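Long-range contact in listeriolysin O (Listeria monocytogenes, PDB 4CDB), which binds cholesterol-containing host membranes, changes shape and inserts into them as an oligomeric pore complex that lyses cells: residues E16-Q28 and R227-L241. Numbering follows the deposited sequence.
Sequences EKKHADEIDKYIQ and RPSRFFGKAVTKEQL. With NA (sodium ion), chain O.
Asp24 of helix 14-28 spreads its carboxylate between Arg227 and Ser229, and each oxygen takes two bonds. Arg227 turns its guanidinium side-on and gives both NE and NH2 to Asp24 OD2, each at 2.8 Å. The bend of its chain at chi3 (58°) brings this edge round to the acid. The carboxylate lies in a different plane, 64° from the guanidinium. Asp24 OD1 accepts from Ser229 N at 2.8 Å, nearly along the C-O axis, and from Ser229 OG, which comes from above the carboxylate plane. Four donors thus fix the rotation of this buried acid.

Beside it, Ile27 CD1 reaches Pro228 CB and the ring of Phe232. Ile23 is also buried among apolar groups. Its CG2 meets Leu241 CD1 at 3.9 Å, the two side chains crossing at about a right angle. Its CD1 points at the backbone of Val236. Thr237 CG2 stands over the centre of one face of the His19 ring, a CH-pi contact 3.8 Å from the centroid. Lys238 CG makes an off-centre CH-pi contact with the Tyr26 ring, while CD lies against Tyr26 CB; Tyr26 OH bonds to Val246 O. A water accepts from Lys238 N and donates to His19 O and Glu22 OE1. This places a polar link at the start of helix 238-243.

The helix 238-243 opens with a capping box between Thr237 and Gln240, whose two bonds are weak. Gln240 OE1 also binds a sodium ion. Helix 14-28, the first of this cholesterol-dependent cytolysin, thus packs on the loop before helix 238-243 and on its capped start.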
loop_
_atom_site.group_PDB
_atom_site.type_symbol
_atom_site.label_atom_id
_atom_site.label_comp_id
_atom_site.label_asym_id
_atom_site.label_seq_id
_atom_site.Cartn_x
_atom_site.Cartn_y
_atom_site.Cartn_z
ATOM N N GLU A 16 -2.121 48.794 -19.359
ATOM C CA GLU A 16 -1.756 47.645 -18.541
ATOM C C GLU A 16 -2.918 47.249 -17.635
ATOM O O GLU A 16 -3.142 46.068 -17.374
ATOM C CB GLU A 16 -0.488 47.932 -17.729
ATOM C CG GLU A 16 0.791 47.887 -18.558
ATOM C CD GLU A 16 2.002 48.444 -17.828
ATOM O OE1 GLU A 16 1.843 48.965 -16.704
ATOM O OE2 GLU A 16 3.115 48.361 -18.388
ATOM N N LYS A 17 -3.662 48.247 -17.170
ATOM C CA LYS A 17 -4.849 48.002 -16.362
ATOM C C LYS A 17 -5.942 47.378 -17.211
ATOM O O LYS A 17 -6.667 46.492 -16.758
ATOM C CB LYS A 17 -5.351 49.303 -15.734
ATOM C CG LYS A 17 -4.393 49.912 -14.730
ATOM C CD LYS A 17 -5.004 51.142 -14.085
ATOM C CE LYS A 17 -4.072 51.743 -13.048
ATOM N NZ LYS A 17 -4.669 52.960 -12.434
ATOM N N LYS A 18 -6.058 47.851 -18.448
ATOM C CA LYS A 18 -7.007 47.287 -19.398
ATOM C C LYS A 18 -6.685 45.820 -19.697
ATOM O O LYS A 18 -7.581 44.982 -19.749
ATOM C CB LYS A 18 -7.024 48.108 -20.691
ATOM C CG LYS A 18 -8.057 47.640 -21.711
ATOM C CD LYS A 18 -7.914 48.376 -23.037
ATOM C CE LYS A 18 -8.894 47.839 -24.073
ATOM N NZ LYS A 18 -8.656 48.423 -25.422
ATOM N N HIS A 19 -5.404 45.508 -19.879
ATOM C CA HIS A 19 -4.992 44.133 -20.151
ATOM C C HIS A 19 -5.262 43.222 -18.955
ATOM O O HIS A 19 -5.672 42.072 -19.122
ATOM C CB HIS A 19 -3.512 44.067 -20.543
ATOM C CG HIS A 19 -3.205 44.676 -21.875
ATOM N ND1 HIS A 19 -4.124 44.727 -22.903
ATOM C CD2 HIS A 19 -2.080 45.261 -22.351
ATOM C CE1 HIS A 19 -3.579 45.317 -23.950
ATOM N NE2 HIS A 19 -2.337 45.650 -23.641
ATOM N N ALA A 20 -5.030 43.740 -17.752
ATOM C CA ALA A 20 -5.274 42.976 -16.532
ATOM C C ALA A 20 -6.758 42.653 -16.398
ATOM O O ALA A 20 -7.135 41.537 -16.038
ATOM C CB ALA A 20 -4.775 43.741 -15.305
ATOM N N ASP A 21 -7.597 43.634 -16.709
ATOM C CA ASP A 21 -9.039 43.451 -16.664
ATOM C C ASP A 21 -9.506 42.451 -17.724
ATOM O O ASP A 21 -10.398 41.646 -17.471
ATOM C CB ASP A 21 -9.744 44.794 -16.839
ATOM C CG ASP A 21 -11.251 44.660 -16.894
ATOM O OD1 ASP A 21 -11.881 44.611 -15.818
ATOM O OD2 ASP A 21 -11.808 44.614 -18.012
ATOM N N GLU A 22 -8.898 42.503 -18.906
ATOM C CA GLU A 22 -9.214 41.541 -19.958
ATOM C C GLU A 22 -8.844 40.122 -19.533
ATOM O O GLU A 22 -9.561 39.170 -19.830
ATOM C CB GLU A 22 -8.505 41.895 -21.266
ATOM C CG GLU A 22 -9.026 43.144 -21.958
ATOM C CD GLU A 22 -8.232 43.480 -23.204
ATOM O OE1 GLU A 22 -7.195 42.824 -23.440
ATOM O OE2 GLU A 22 -8.642 44.396 -23.948
ATOM N N ILE A 23 -7.718 39.986 -18.840
ATOM C CA ILE A 23 -7.298 38.683 -18.331
ATOM C C ILE A 23 -8.297 38.160 -17.302
ATOM O O ILE A 23 -8.697 36.995 -17.354
ATOM C CB ILE A 23 -5.874 38.727 -17.732
ATOM C CG1 ILE A 23 -4.843 38.941 -18.838
ATOM C CG2 ILE A 23 -5.560 37.439 -16.988
ATOM C CD1 ILE A 23 -3.436 39.205 -18.332
ATOM N N ASP A 24 -8.709 39.028 -16.381
ATOM C CA ASP A 24 -9.696 38.661 -15.369
ATOM C C ASP A 24 -10.964 38.090 -15.995
ATOM O O ASP A 24 -11.414 37.010 -15.619
ATOM C CB ASP A 24 -10.058 39.864 -14.492
ATOM C CG ASP A 24 -8.948 40.243 -13.533
ATOM O OD1 ASP A 24 -8.139 39.361 -13.176
ATOM O OD2 ASP A 24 -8.890 41.423 -13.129
ATOM N N LYS A 25 -11.528 38.815 -16.955
ATOM C CA LYS A 25 -12.779 38.409 -17.594
ATOM C C LYS A 25 -12.631 37.142 -18.432
ATOM O O LYS A 25 -13.566 36.349 -18.535
ATOM C CB LYS A 25 -13.341 39.549 -18.451
ATOM C CG LYS A 25 -13.535 40.847 -17.686
ATOM C CD LYS A 25 -14.357 40.616 -16.429
ATOM C CE LYS A 25 -14.366 41.844 -15.535
ATOM N NZ LYS A 25 -14.964 43.018 -16.222
ATOM N N TYR A 26 -11.460 36.954 -19.032
ATOM C CA TYR A 26 -11.204 35.752 -19.821
ATOM C C TYR A 26 -11.161 34.507 -18.938
ATOM O O TYR A 26 -11.778 33.490 -19.252
ATOM C CB TYR A 26 -9.904 35.880 -20.625
ATOM C CG TYR A 26 -9.514 34.606 -21.345
ATOM C CD1 TYR A 26 -10.194 34.192 -22.483
ATOM C CD2 TYR A 26 -8.468 33.817 -20.883
ATOM C CE1 TYR A 26 -9.844 33.026 -23.141
ATOM C CE2 TYR A 26 -8.109 32.651 -21.535
ATOM C CZ TYR A 26 -8.801 32.261 -22.664
ATOM O OH TYR A 26 -8.445 31.101 -23.312
ATOM N N ILE A 27 -10.434 34.593 -17.830
ATOM C CA ILE A 27 -10.311 33.459 -16.921
ATOM C C ILE A 27 -11.633 33.181 -16.207
ATOM O O ILE A 27 -12.040 32.028 -16.063
ATOM C CB ILE A 27 -9.167 33.667 -15.905
ATOM C CG1 ILE A 27 -7.828 33.771 -16.634
ATOM C CG2 ILE A 27 -9.125 32.529 -14.893
ATOM C CD1 ILE A 27 -6.634 33.952 -15.716
ATOM N N GLN A 28 -12.311 34.244 -15.780
ATOM C CA GLN A 28 -13.610 34.114 -15.129
ATOM C C GLN A 28 -14.680 33.592 -16.088
ATOM O O GLN A 28 -15.722 33.105 -15.657
ATOM C CB GLN A 28 -14.052 35.448 -14.514
ATOM C CG GLN A 28 -13.232 35.879 -13.304
ATOM C CD GLN A 28 -13.549 37.295 -12.845
ATOM O OE1 GLN A 28 -14.394 37.977 -13.426
ATOM N NE2 GLN A 28 -12.868 37.740 -11.795
ATOM N N ARG A 227 -7.848 38.757 -7.630
ATOM C CA ARG A 227 -8.019 38.834 -9.075
ATOM C C ARG A 227 -7.113 37.817 -9.748
ATOM O O ARG A 227 -5.955 37.661 -9.358
ATOM C CB ARG A 227 -7.688 40.234 -9.593
ATOM C CG ARG A 227 -8.538 41.340 -8.995
ATOM C CD ARG A 227 -8.055 42.710 -9.453
ATOM N NE ARG A 227 -8.077 42.835 -10.907
ATOM C CZ ARG A 227 -7.557 43.855 -11.582
ATOM N NH1 ARG A 227 -6.965 44.852 -10.938
ATOM N NH2 ARG A 227 -7.627 43.876 -12.906
ATOM N N PRO A 228 -7.644 37.111 -10.758
ATOM C CA PRO A 228 -6.867 36.125 -11.517
ATOM C C PRO A 228 -5.631 36.736 -12.170
ATOM O O PRO A 228 -4.616 36.058 -12.321
ATOM C CB PRO A 228 -7.856 35.657 -12.588
ATOM C CG PRO A 228 -9.199 35.853 -11.964
ATOM C CD PRO A 228 -9.069 37.101 -11.133
ATOM N N SER A 229 -5.716 38.008 -12.543
ATOM C CA SER A 229 -4.619 38.682 -13.233
ATOM C C SER A 229 -3.449 39.056 -12.322
ATOM O O SER A 229 -2.384 39.430 -12.809
ATOM C CB SER A 229 -5.129 39.935 -13.949
ATOM O OG SER A 229 -5.720 40.838 -13.033
ATOM N N ARG A 230 -3.645 38.960 -11.010
ATOM C CA ARG A 230 -2.622 39.390 -10.052
ATOM C C ARG A 230 -1.303 38.629 -10.167
ATOM O O ARG A 230 -0.245 39.174 -9.866
ATOM C CB ARG A 230 -3.142 39.313 -8.611
ATOM C CG ARG A 230 -3.508 40.661 -8.008
ATOM C CD ARG A 230 -2.355 41.657 -8.107
ATOM N NE ARG A 230 -1.572 41.754 -6.876
ATOM C CZ ARG A 230 -0.351 41.251 -6.712
ATOM N NH1 ARG A 230 0.248 40.606 -7.704
ATOM N NH2 ARG A 230 0.275 41.399 -5.552
ATOM N N PHE A 231 -1.365 37.375 -10.601
ATOM C CA PHE A 231 -0.164 36.546 -10.676
ATOM C C PHE A 231 0.660 36.805 -11.935
ATOM O O PHE A 231 1.831 36.430 -12.008
ATOM C CB PHE A 231 -0.513 35.059 -10.562
ATOM C CG PHE A 231 -0.658 34.578 -9.143
ATOM C CD1 PHE A 231 -0.288 35.389 -8.082
ATOM C CD2 PHE A 231 -1.155 33.312 -8.872
ATOM C CE1 PHE A 231 -0.415 34.952 -6.774
ATOM C CE2 PHE A 231 -1.285 32.867 -7.568
ATOM C CZ PHE A 231 -0.914 33.690 -6.516
ATOM N N PHE A 232 0.053 37.456 -12.919
ATOM C CA PHE A 232 0.731 37.697 -14.187
ATOM C C PHE A 232 1.465 39.029 -14.211
ATOM O O PHE A 232 1.033 39.998 -13.585
ATOM C CB PHE A 232 -0.266 37.629 -15.342
ATOM C CG PHE A 232 -0.943 36.299 -15.468
ATOM C CD1 PHE A 232 -0.286 35.229 -16.054
ATOM C CD2 PHE A 232 -2.233 36.114 -14.997
ATOM C CE1 PHE A 232 -0.907 33.996 -16.170
ATOM C CE2 PHE A 232 -2.857 34.887 -15.110
ATOM C CZ PHE A 232 -2.194 33.828 -15.696
ATOM N N GLY A 233 2.580 39.067 -14.938
ATOM C CA GLY A 233 3.315 40.302 -15.142
ATOM C C GLY A 233 2.481 41.307 -15.914
ATOM O O GLY A 233 1.543 40.929 -16.621
ATOM N N LYS A 234 2.826 42.585 -15.786
ATOM C CA LYS A 234 2.032 43.656 -16.378
ATOM C C LYS A 234 2.058 43.657 -17.904
ATOM O O LYS A 234 1.259 44.346 -18.539
ATOM C CB LYS A 234 2.498 45.013 -15.853
ATOM C CG LYS A 234 3.936 45.353 -16.202
ATOM C CD LYS A 234 4.374 46.625 -15.494
ATOM C CE LYS A 234 5.814 46.983 -15.834
ATOM N NZ LYS A 234 6.289 48.188 -15.093
ATOM N N ALA A 235 2.974 42.892 -18.491
ATOM C CA ALA A 235 3.090 42.832 -19.945
ATOM C C ALA A 235 2.301 41.668 -20.544
ATOM O O ALA A 235 2.204 41.543 -21.765
ATOM C CB ALA A 235 4.550 42.748 -20.360
ATOM N N VAL A 236 1.745 40.817 -19.688
ATOM C CA VAL A 236 0.990 39.660 -20.159
ATOM C C VAL A 236 -0.404 40.082 -20.622
ATOM O O VAL A 236 -1.050 40.922 -19.990
ATOM C CB VAL A 236 0.874 38.572 -19.070
ATOM C CG1 VAL A 236 0.161 37.338 -19.614
ATOM C CG2 VAL A 236 2.254 38.200 -18.543
ATOM N N THR A 237 -0.854 39.503 -21.732
ATOM C CA THR A 237 -2.179 39.790 -22.270
ATOM C C THR A 237 -3.010 38.516 -22.400
ATOM O O THR A 237 -2.486 37.406 -22.293
ATOM C CB THR A 237 -2.097 40.486 -23.647
ATOM O OG1 THR A 237 -1.454 39.621 -24.590
ATOM C CG2 THR A 237 -1.313 41.781 -23.539
ATOM N N LYS A 238 -4.308 38.693 -22.624
ATOM C CA LYS A 238 -5.222 37.579 -22.841
ATOM C C LYS A 238 -4.814 36.794 -24.083
ATOM O O LYS A 238 -4.894 35.566 -24.107
ATOM C CB LYS A 238 -6.656 38.097 -22.988
ATOM C CG LYS A 238 -7.636 37.094 -23.583
ATOM C CD LYS A 238 -9.041 37.675 -23.672
ATOM C CE LYS A 238 -9.052 38.989 -24.438
ATOM N NZ LYS A 238 -10.412 39.592 -24.498
ATOM N N GLU A 239 -4.367 37.515 -25.106
ATOM C CA GLU A 239 -3.949 36.894 -26.360
ATOM C C GLU A 239 -2.777 35.943 -26.154
ATOM O O GLU A 239 -2.736 34.862 -26.738
ATOM C CB GLU A 239 -3.587 37.958 -27.400
ATOM C CG GLU A 239 -4.782 38.636 -28.050
ATOM C CD GLU A 239 -5.570 39.505 -27.088
ATOM O OE1 GLU A 239 -4.986 39.984 -26.093
ATOM O OE2 GLU A 239 -6.776 39.713 -27.333
ATOM N N GLN A 240 -1.825 36.350 -25.323
ATOM C CA GLN A 240 -0.675 35.507 -25.023
ATOM C C GLN A 240 -1.093 34.227 -24.305
ATOM O O GLN A 240 -0.598 33.145 -24.618
ATOM C CB GLN A 240 0.358 36.277 -24.198
ATOM C CG GLN A 240 0.958 37.467 -24.932
ATOM C CD GLN A 240 1.797 38.351 -24.027
ATOM O OE1 GLN A 240 2.027 38.026 -22.862
ATOM N NE2 GLN A 240 2.255 39.479 -24.560
ATOM N N LEU A 241 -2.007 34.356 -23.348
ATOM C CA LEU A 241 -2.495 33.206 -22.595
ATOM C C LEU A 241 -3.235 32.221 -23.493
ATOM O O LEU A 241 -3.098 31.009 -23.336
ATOM C CB LEU A 241 -3.401 33.654 -21.446
ATOM C CG LEU A 241 -2.729 34.476 -20.344
ATOM C CD1 LEU A 241 -3.713 34.781 -19.226
ATOM C CD2 LEU A 241 -1.500 33.753 -19.808
HETATM NA NA NA O . 3.124 35.894 -22.164
HETATM O O HOH W 1 -1.338 44.432 -16.536
HETATM O O HOH W 2 3.570 50.176 -15.230
HETATM O O HOH W 3 -7.317 46.494 -14.150
HETATM O O HOH W 4 -5.235 41.273 -21.976
HETATM O O HOH W 5 5.224 36.582 -20.417
#